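Local coordinates for pheromone cOB1/lipoprotein, YaeC family (Enterococcus faecalis, PDB 4EF1) that probably binds methionine outside the membrane as the lipid-tethered receptor of an uptake system, and is also the precursor of the sex pheromone cOB1, at residues 61-66 against 110-115; 72-77 against 207-212. All blocks are in the same frame, centred on the assembly; numbering follows the deposited sequence.

Contact 1. Residues 61-66 against 110-115; sequences VPFFNE and SVSDWP. With MSE (selenomethionine), chain C.
The methyl end of the bound selenomethionine sits over one face of F63: its CE stands 3.4 Å above the centre of the phenyl ring, a CH-pi contact, while SE lies 3.4 Å from F63 CB. The ring is set there by a side chain with CG anti to the backbone N (chi1 -177°), and its edge is turned to S110. S110 OG sits in the plane of the ring, 3.4 Å from F63 CD2. S112 packs on the helix backbone, its OG 3.3 Å from F63 CA and its CB against CB of P62; the backbones come nearest at F63 and S112, whose CA atoms are 5.5 Å apart. OG of S112 takes the crowded position between its backbone N and carbonyl carbon (chi1 67°), which brings the hydroxyl against the helix backbone.

Behind this first shell the polar link runs through water. E66, its chain extended beyond CG, crosses V111 at about a right angle and brings OE1 to two waters, each of which donates a hydrogen bond to it. The first, 2.7 Å from E66 OE1, also hydrogen-bonds to S110 OG and accepts from the backbone N of S112; the second accepts from the backbone N of V111. Through them one carboxylate oxygen is linked to the amides of V111 and S112, a setting that probably suits a charged carboxylate.

Further out, D113 forms a salt bridge with R116 and hydrogen bonds with H60 and N176; R116 and N176 themselves bind the ligand. Helix 61-71, which follows strand 55-60 of one sheet, covers the ligand side chain with F63, while the turn after strand 104-108 of the other sheet flanks that ring and holds R116 and N176, as in the interdomain cleft of periplasmic-binding-protein folds.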
loop_
_atom_site.group_PDB
_atom_site.type_symbol
_atom_site.label_atom_id
_atom_site.label_comp_id
_atom_site.label_asym_id
_atom_site.label_seq_id
_atom_site.Cartn_x
_atom_site.Cartn_y
_atom_site.Cartn_z
ATOM N N VAL A 61 -4.974 0.244 -6.600
ATOM C CA VAL A 61 -5.862 0.822 -7.627
ATOM C C VAL A 61 -6.558 2.129 -7.224
ATOM O O VAL A 61 -6.592 3.063 -7.999
ATOM C CB VAL A 61 -6.892 -0.203 -8.198
ATOM C CG1 VAL A 61 -7.896 0.466 -9.152
ATOM C CG2 VAL A 61 -6.159 -1.339 -8.939
ATOM N N PRO A 62 -7.095 2.208 -5.994
ATOM C CA PRO A 62 -7.680 3.507 -5.631
ATOM C C PRO A 62 -6.662 4.680 -5.656
ATOM O O PRO A 62 -6.985 5.778 -6.122
ATOM C CB PRO A 62 -8.267 3.237 -4.236
ATOM C CG PRO A 62 -8.547 1.775 -4.212
ATOM C CD PRO A 62 -7.421 1.153 -5.012
ATOM N N PHE A 63 -5.421 4.428 -5.226
ATOM C CA PHE A 63 -4.392 5.437 -5.273
ATOM C C PHE A 63 -4.074 5.763 -6.753
ATOM O O PHE A 63 -3.971 6.913 -7.126
ATOM C CB PHE A 63 -3.122 4.963 -4.564
ATOM C CG PHE A 63 -2.033 6.001 -4.531
ATOM C CD1 PHE A 63 -1.174 6.137 -5.590
ATOM C CD2 PHE A 63 -1.872 6.823 -3.425
ATOM C CE1 PHE A 63 -0.171 7.106 -5.582
ATOM C CE2 PHE A 63 -0.876 7.790 -3.396
ATOM C CZ PHE A 63 -0.011 7.930 -4.475
ATOM N N PHE A 64 -3.879 4.701 -7.545
ATOM C CA PHE A 64 -3.605 4.795 -8.995
ATOM C C PHE A 64 -4.653 5.697 -9.689
ATOM O O PHE A 64 -4.289 6.627 -10.463
ATOM C CB PHE A 64 -3.591 3.359 -9.589
ATOM C CG PHE A 64 -3.459 3.285 -11.086
ATOM C CD1 PHE A 64 -2.218 3.358 -11.689
ATOM C CD2 PHE A 64 -4.577 3.090 -11.890
ATOM C CE1 PHE A 64 -2.094 3.293 -13.064
ATOM C CE2 PHE A 64 -4.465 3.016 -13.268
ATOM C CZ PHE A 64 -3.220 3.124 -13.863
ATOM N N ASN A 65 -5.931 5.424 -9.442
ATOM C CA ASN A 65 -7.026 6.206 -10.096
ATOM C C ASN A 65 -6.985 7.685 -9.696
ATOM O O ASN A 65 -7.200 8.596 -10.536
ATOM C CB ASN A 65 -8.407 5.626 -9.764
ATOM C CG ASN A 65 -8.664 4.248 -10.390
ATOM O OD1 ASN A 65 -7.957 3.803 -11.289
ATOM N ND2 ASN A 65 -9.664 3.553 -9.868
ATOM N N GLU A 66 -6.742 7.938 -8.419
ATOM C CA GLU A 66 -6.606 9.336 -7.964
ATOM C C GLU A 66 -5.425 10.045 -8.657
ATOM O O GLU A 66 -5.563 11.178 -9.079
ATOM C CB GLU A 66 -6.424 9.391 -6.474
ATOM C CG GLU A 66 -6.216 10.820 -6.049
ATOM C CD GLU A 66 -6.020 10.928 -4.608
ATOM O OE1 GLU A 66 -4.900 10.558 -4.164
ATOM O OE2 GLU A 66 -6.958 11.399 -3.947
ATOM N N SER A 110 -2.981 10.901 2.123
ATOM C CA SER A 110 -3.384 10.146 0.954
ATOM C C SER A 110 -4.837 9.719 1.138
ATOM O O SER A 110 -5.130 8.784 1.875
ATOM C CB SER A 110 -2.466 8.941 0.705
ATOM O OG SER A 110 -2.834 8.217 -0.476
ATOM N N VAL A 111 -5.740 10.424 0.428
ATOM C CA VAL A 111 -7.184 10.282 0.635
ATOM C C VAL A 111 -7.706 8.888 0.330
ATOM O O VAL A 111 -8.669 8.408 0.968
ATOM C CB VAL A 111 -8.002 11.381 -0.142
ATOM C CG1 VAL A 111 -7.555 12.802 0.216
ATOM C CG2 VAL A 111 -7.875 11.200 -1.607
ATOM N N SER A 112 -7.064 8.201 -0.616
ATOM C CA SER A 112 -7.499 6.862 -0.956
ATOM C C SER A 112 -7.272 5.811 0.161
ATOM O O SER A 112 -7.845 4.733 0.079
ATOM C CB SER A 112 -6.947 6.400 -2.302
ATOM O OG SER A 112 -5.557 6.219 -2.296
ATOM N N ASP A 113 -6.448 6.103 1.176
ATOM C CA ASP A 113 -6.276 5.209 2.342
ATOM C C ASP A 113 -7.242 5.559 3.483
ATOM O O ASP A 113 -7.307 4.837 4.465
ATOM C CB ASP A 113 -4.841 5.260 2.897
ATOM C CG ASP A 113 -3.835 4.473 2.063
ATOM O OD1 ASP A 113 -4.221 3.471 1.419
ATOM O OD2 ASP A 113 -2.637 4.828 2.098
ATOM N N TRP A 114 -7.954 6.666 3.367
ATOM C CA TRP A 114 -8.881 7.092 4.444
ATOM C C TRP A 114 -9.954 6.093 4.754
ATOM O O TRP A 114 -10.209 5.862 5.921
ATOM C CB TRP A 114 -9.501 8.466 4.185
ATOM C CG TRP A 114 -8.493 9.596 4.171
ATOM C CD1 TRP A 114 -7.129 9.541 4.441
ATOM C CD2 TRP A 114 -8.768 11.005 3.943
ATOM N NE1 TRP A 114 -6.565 10.776 4.383
ATOM C CE2 TRP A 114 -7.485 11.698 4.072
ATOM C CE3 TRP A 114 -9.901 11.736 3.633
ATOM C CZ2 TRP A 114 -7.377 13.061 3.919
ATOM C CZ3 TRP A 114 -9.779 13.095 3.449
ATOM C CH2 TRP A 114 -8.543 13.749 3.574
ATOM N N PRO A 115 -10.575 5.483 3.720
ATOM C CA PRO A 115 -11.560 4.451 3.993
ATOM C C PRO A 115 -11.073 3.248 4.817
ATOM O O PRO A 115 -11.896 2.565 5.446
ATOM C CB PRO A 115 -11.982 3.993 2.595
ATOM C CG PRO A 115 -11.776 5.189 1.712
ATOM C CD PRO A 115 -10.494 5.768 2.265
HETATM N N MSE C 301 2.148 -0.378 -0.279
HETATM C CA MSE C 301 1.028 0.584 0.073
HETATM C C MSE C 301 -0.208 -0.123 0.638
HETATM O O MSE C 301 -0.621 -1.162 0.101
HETATM O OXT MSE C 301 -0.853 0.387 1.594
HETATM C CB MSE C 301 0.646 1.475 -1.109
HETATM C CG MSE C 301 -0.359 2.590 -0.793
HETATM SE SE MSE C 301 -0.960 3.444 -2.409
HETATM C CE MSE C 301 0.717 4.366 -2.957
HETATM O O HOH W 1 -4.575 8.764 -2.181
HETATM O O HOH W 2 -4.587 12.109 -1.538
#

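Contact 2. Residues 72-77 against 207-212; sequences DYDFVN and VRKEDE
Within the two segments, one nearly straight backbone bond grips V207 O: it comes from V76 N, nearly along the C=O axis, and is 2.8 Å long with an angle of 165° at the hydrogen. The return bond, V207 N to V76 O, lies in the carbonyl plane, so the two residues form an antiparallel hydrogen-bonded pair. Beside it F75 and R208 make the non-hydrogen-bonded pair, their side chains diverging. A third bond, K209 N to D74 O at 2.9 Å, comes from above the carbonyl plane and continues the pairing to where segment 207-212 turns into a 3-10 turn.

On the face bearing V76 and V207 the two valines cross obliquely, CG2 to CG2 at 3.5 Å, each using the methyl in the crowded position between its backbone N and carbonyl carbon. E212, with CG anti to its backbone N, crosses V76 at about a right angle and lays its CB 3.8 Å from V76 CG2. K209 passes D74 through its aliphatic part: CB lies 3.4 Å from D74 OD1, but the chain bends at chi4 and carries NZ to E212 OE1, a 2.9 Å salt bridge that arches beside V76.

R208 leaves the other way. NE gives E210 OE2 a hydrogen bond in the guanidinium plane, part of a salt bridge, with only a long charge pairing from NH2 to D211; NH1 bonds the carbonyl of L48 in helix 43-50 and, weakly, that of I53. F75, directed away from the partner strand, carries Y73 CB over the centre of one ring face.

Backbone bonds therefore set the strand register, whereas the charged side chains pair within 207-212; the D74 and E210 carboxylates come close, and pairing with R208 probably offsets the charge of E210, while K209 gives D74 its methylenes rather than its ammonium group.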
loop_
_atom_site.group_PDB
_atom_site.type_symbol
_atom_site.label_atom_id
_atom_site.label_comp_id
_atom_site.label_asym_id
_atom_site.label_seq_id
_atom_site.Cartn_x
_atom_site.Cartn_y
_atom_site.Cartn_z
ATOM N N ASP A 72 -3.350 13.676 -14.955
ATOM C CA ASP A 72 -3.549 13.319 -16.372
ATOM C C ASP A 72 -2.536 12.284 -16.852
ATOM O O ASP A 72 -2.093 12.328 -18.005
ATOM C CB ASP A 72 -3.524 14.550 -17.303
ATOM C CG ASP A 72 -4.647 15.516 -17.033
ATOM O OD1 ASP A 72 -5.414 15.285 -16.088
ATOM O OD2 ASP A 72 -4.764 16.512 -17.772
ATOM N N TYR A 73 -2.155 11.359 -15.974
ATOM C CA TYR A 73 -1.205 10.328 -16.380
ATOM C C TYR A 73 -1.887 9.336 -17.309
ATOM O O TYR A 73 -2.940 8.828 -16.971
ATOM C CB TYR A 73 -0.687 9.543 -15.184
ATOM C CG TYR A 73 0.203 10.252 -14.218
ATOM C CD1 TYR A 73 1.232 11.082 -14.648
ATOM C CD2 TYR A 73 0.075 10.014 -12.856
ATOM C CE1 TYR A 73 2.070 11.701 -13.748
ATOM C CE2 TYR A 73 0.913 10.617 -11.949
ATOM C CZ TYR A 73 1.919 11.440 -12.408
ATOM O OH TYR A 73 2.702 12.027 -11.494
ATOM N N ASP A 74 -1.254 9.028 -18.439
ATOM C CA ASP A 74 -1.788 8.079 -19.421
ATOM C C ASP A 74 -1.158 6.699 -19.129
ATOM O O ASP A 74 -0.280 6.225 -19.849
ATOM C CB ASP A 74 -1.488 8.614 -20.828
ATOM C CG ASP A 74 -2.088 7.771 -21.939
ATOM O OD1 ASP A 74 -3.109 7.096 -21.696
ATOM O OD2 ASP A 74 -1.518 7.805 -23.069
ATOM N N PHE A 75 -1.614 6.072 -18.039
ATOM C CA PHE A 75 -1.119 4.785 -17.570
ATOM C C PHE A 75 -2.202 3.710 -17.593
ATOM O O PHE A 75 -3.385 4.002 -17.740
ATOM C CB PHE A 75 -0.689 4.873 -16.106
ATOM C CG PHE A 75 0.409 5.855 -15.797
ATOM C CD1 PHE A 75 1.284 6.367 -16.772
ATOM C CD2 PHE A 75 0.632 6.192 -14.467
ATOM C CE1 PHE A 75 2.305 7.247 -16.418
ATOM C CE2 PHE A 75 1.639 7.090 -14.121
ATOM C CZ PHE A 75 2.484 7.602 -15.089
ATOM N N VAL A 76 -1.776 2.463 -17.424
ATOM C CA VAL A 76 -2.677 1.317 -17.302
ATOM C C VAL A 76 -2.196 0.372 -16.176
ATOM O O VAL A 76 -1.059 0.335 -15.788
ATOM C CB VAL A 76 -2.866 0.519 -18.641
ATOM C CG1 VAL A 76 -3.575 1.334 -19.686
ATOM C CG2 VAL A 76 -1.532 0.006 -19.177
ATOM N N ASN A 77 -3.143 -0.355 -15.628
ATOM C CA ASN A 77 -2.900 -1.369 -14.622
ATOM C C ASN A 77 -2.548 -2.688 -15.293
ATOM O O ASN A 77 -3.415 -3.326 -15.911
ATOM C CB ASN A 77 -4.172 -1.499 -13.786
ATOM C CG ASN A 77 -4.112 -2.579 -12.758
ATOM O OD1 ASN A 77 -3.084 -3.269 -12.548
ATOM N ND2 ASN A 77 -5.229 -2.715 -12.058
ATOM N N VAL A 207 2.061 0.589 -15.947
ATOM C CA VAL A 207 2.890 0.959 -17.109
ATOM C C VAL A 207 2.208 2.065 -17.875
ATOM O O VAL A 207 1.031 2.339 -17.629
ATOM C CB VAL A 207 3.146 -0.264 -18.069
ATOM C CG1 VAL A 207 3.937 -1.352 -17.324
ATOM C CG2 VAL A 207 1.847 -0.825 -18.677
ATOM N N ARG A 208 2.924 2.686 -18.829
ATOM C CA ARG A 208 2.322 3.684 -19.704
ATOM C C ARG A 208 1.384 2.945 -20.655
ATOM O O ARG A 208 1.622 1.767 -21.006
ATOM C CB ARG A 208 3.394 4.466 -20.494
ATOM C CG ARG A 208 4.276 5.383 -19.648
ATOM C CD ARG A 208 5.221 6.265 -20.483
ATOM N NE ARG A 208 6.147 5.458 -21.270
ATOM C CZ ARG A 208 7.220 4.809 -20.805
ATOM N NH1 ARG A 208 7.612 4.922 -19.555
ATOM N NH2 ARG A 208 7.971 4.111 -21.630
ATOM N N LYS A 209 0.330 3.629 -21.090
ATOM C CA LYS A 209 -0.675 3.008 -21.953
ATOM C C LYS A 209 -0.102 2.362 -23.216
ATOM O O LYS A 209 -0.500 1.264 -23.563
ATOM C CB LYS A 209 -1.812 3.979 -22.314
ATOM C CG LYS A 209 -2.850 3.330 -23.247
ATOM C CD LYS A 209 -4.239 3.926 -23.168
ATOM C CE LYS A 209 -5.244 3.059 -23.923
ATOM N NZ LYS A 209 -5.335 1.689 -23.331
ATOM N N GLU A 210 0.868 3.007 -23.861
ATOM C CA GLU A 210 1.494 2.424 -25.059
ATOM C C GLU A 210 2.173 1.042 -24.834
ATOM O O GLU A 210 2.406 0.307 -25.801
ATOM C CB GLU A 210 2.485 3.413 -25.702
ATOM C CG GLU A 210 3.701 3.795 -24.850
ATOM C CD GLU A 210 3.540 5.095 -24.082
ATOM O OE1 GLU A 210 2.397 5.537 -23.797
ATOM O OE2 GLU A 210 4.584 5.716 -23.807
ATOM N N ASP A 211 2.544 0.745 -23.594
ATOM C CA ASP A 211 3.110 -0.538 -23.202
ATOM C C ASP A 211 2.116 -1.539 -22.564
ATOM O O ASP A 211 2.530 -2.529 -21.927
ATOM C CB ASP A 211 4.276 -0.294 -22.260
ATOM C CG ASP A 211 5.470 0.369 -22.950
ATOM O OD1 ASP A 211 5.612 0.246 -24.180
ATOM O OD2 ASP A 211 6.281 0.979 -22.247
ATOM N N GLU A 212 0.817 -1.292 -22.744
ATOM C CA GLU A 212 -0.252 -2.134 -22.179
ATOM C C GLU A 212 -0.124 -3.605 -22.583
ATOM O O GLU A 212 -0.360 -4.484 -21.779
ATOM C CB GLU A 212 -1.595 -1.598 -22.643
ATOM C CG GLU A 212 -2.845 -2.238 -22.081
ATOM C CD GLU A 212 -4.098 -1.530 -22.567
ATOM O OE1 GLU A 212 -4.059 -0.866 -23.614
ATOM O OE2 GLU A 212 -5.115 -1.637 -21.892
#

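Contact 1 borders the ligand cleft and joins elements associated with different sheets, whereas contact 2 pairs neighbouring strands within one sheet and is nearer the surface, its centre about 20 Å from the chain centre against about 10 Å for contact 1, though both are partly buried. The chemistry follows: water bridges and close serine packing link 61-66 to 110-115, with the ligand on F63, while direct main-chain bonds and intrasegment salt bridges shape 72-77 and 207-212. Helix 61-71 leads into strand 75-83, and F64, turned away from 110-115, packs its CE1 3.7 Å from F75 CB. The helix thus presents F63 to the ligand and F64 to the sheet, so contact 2 lies behind the pocket wall.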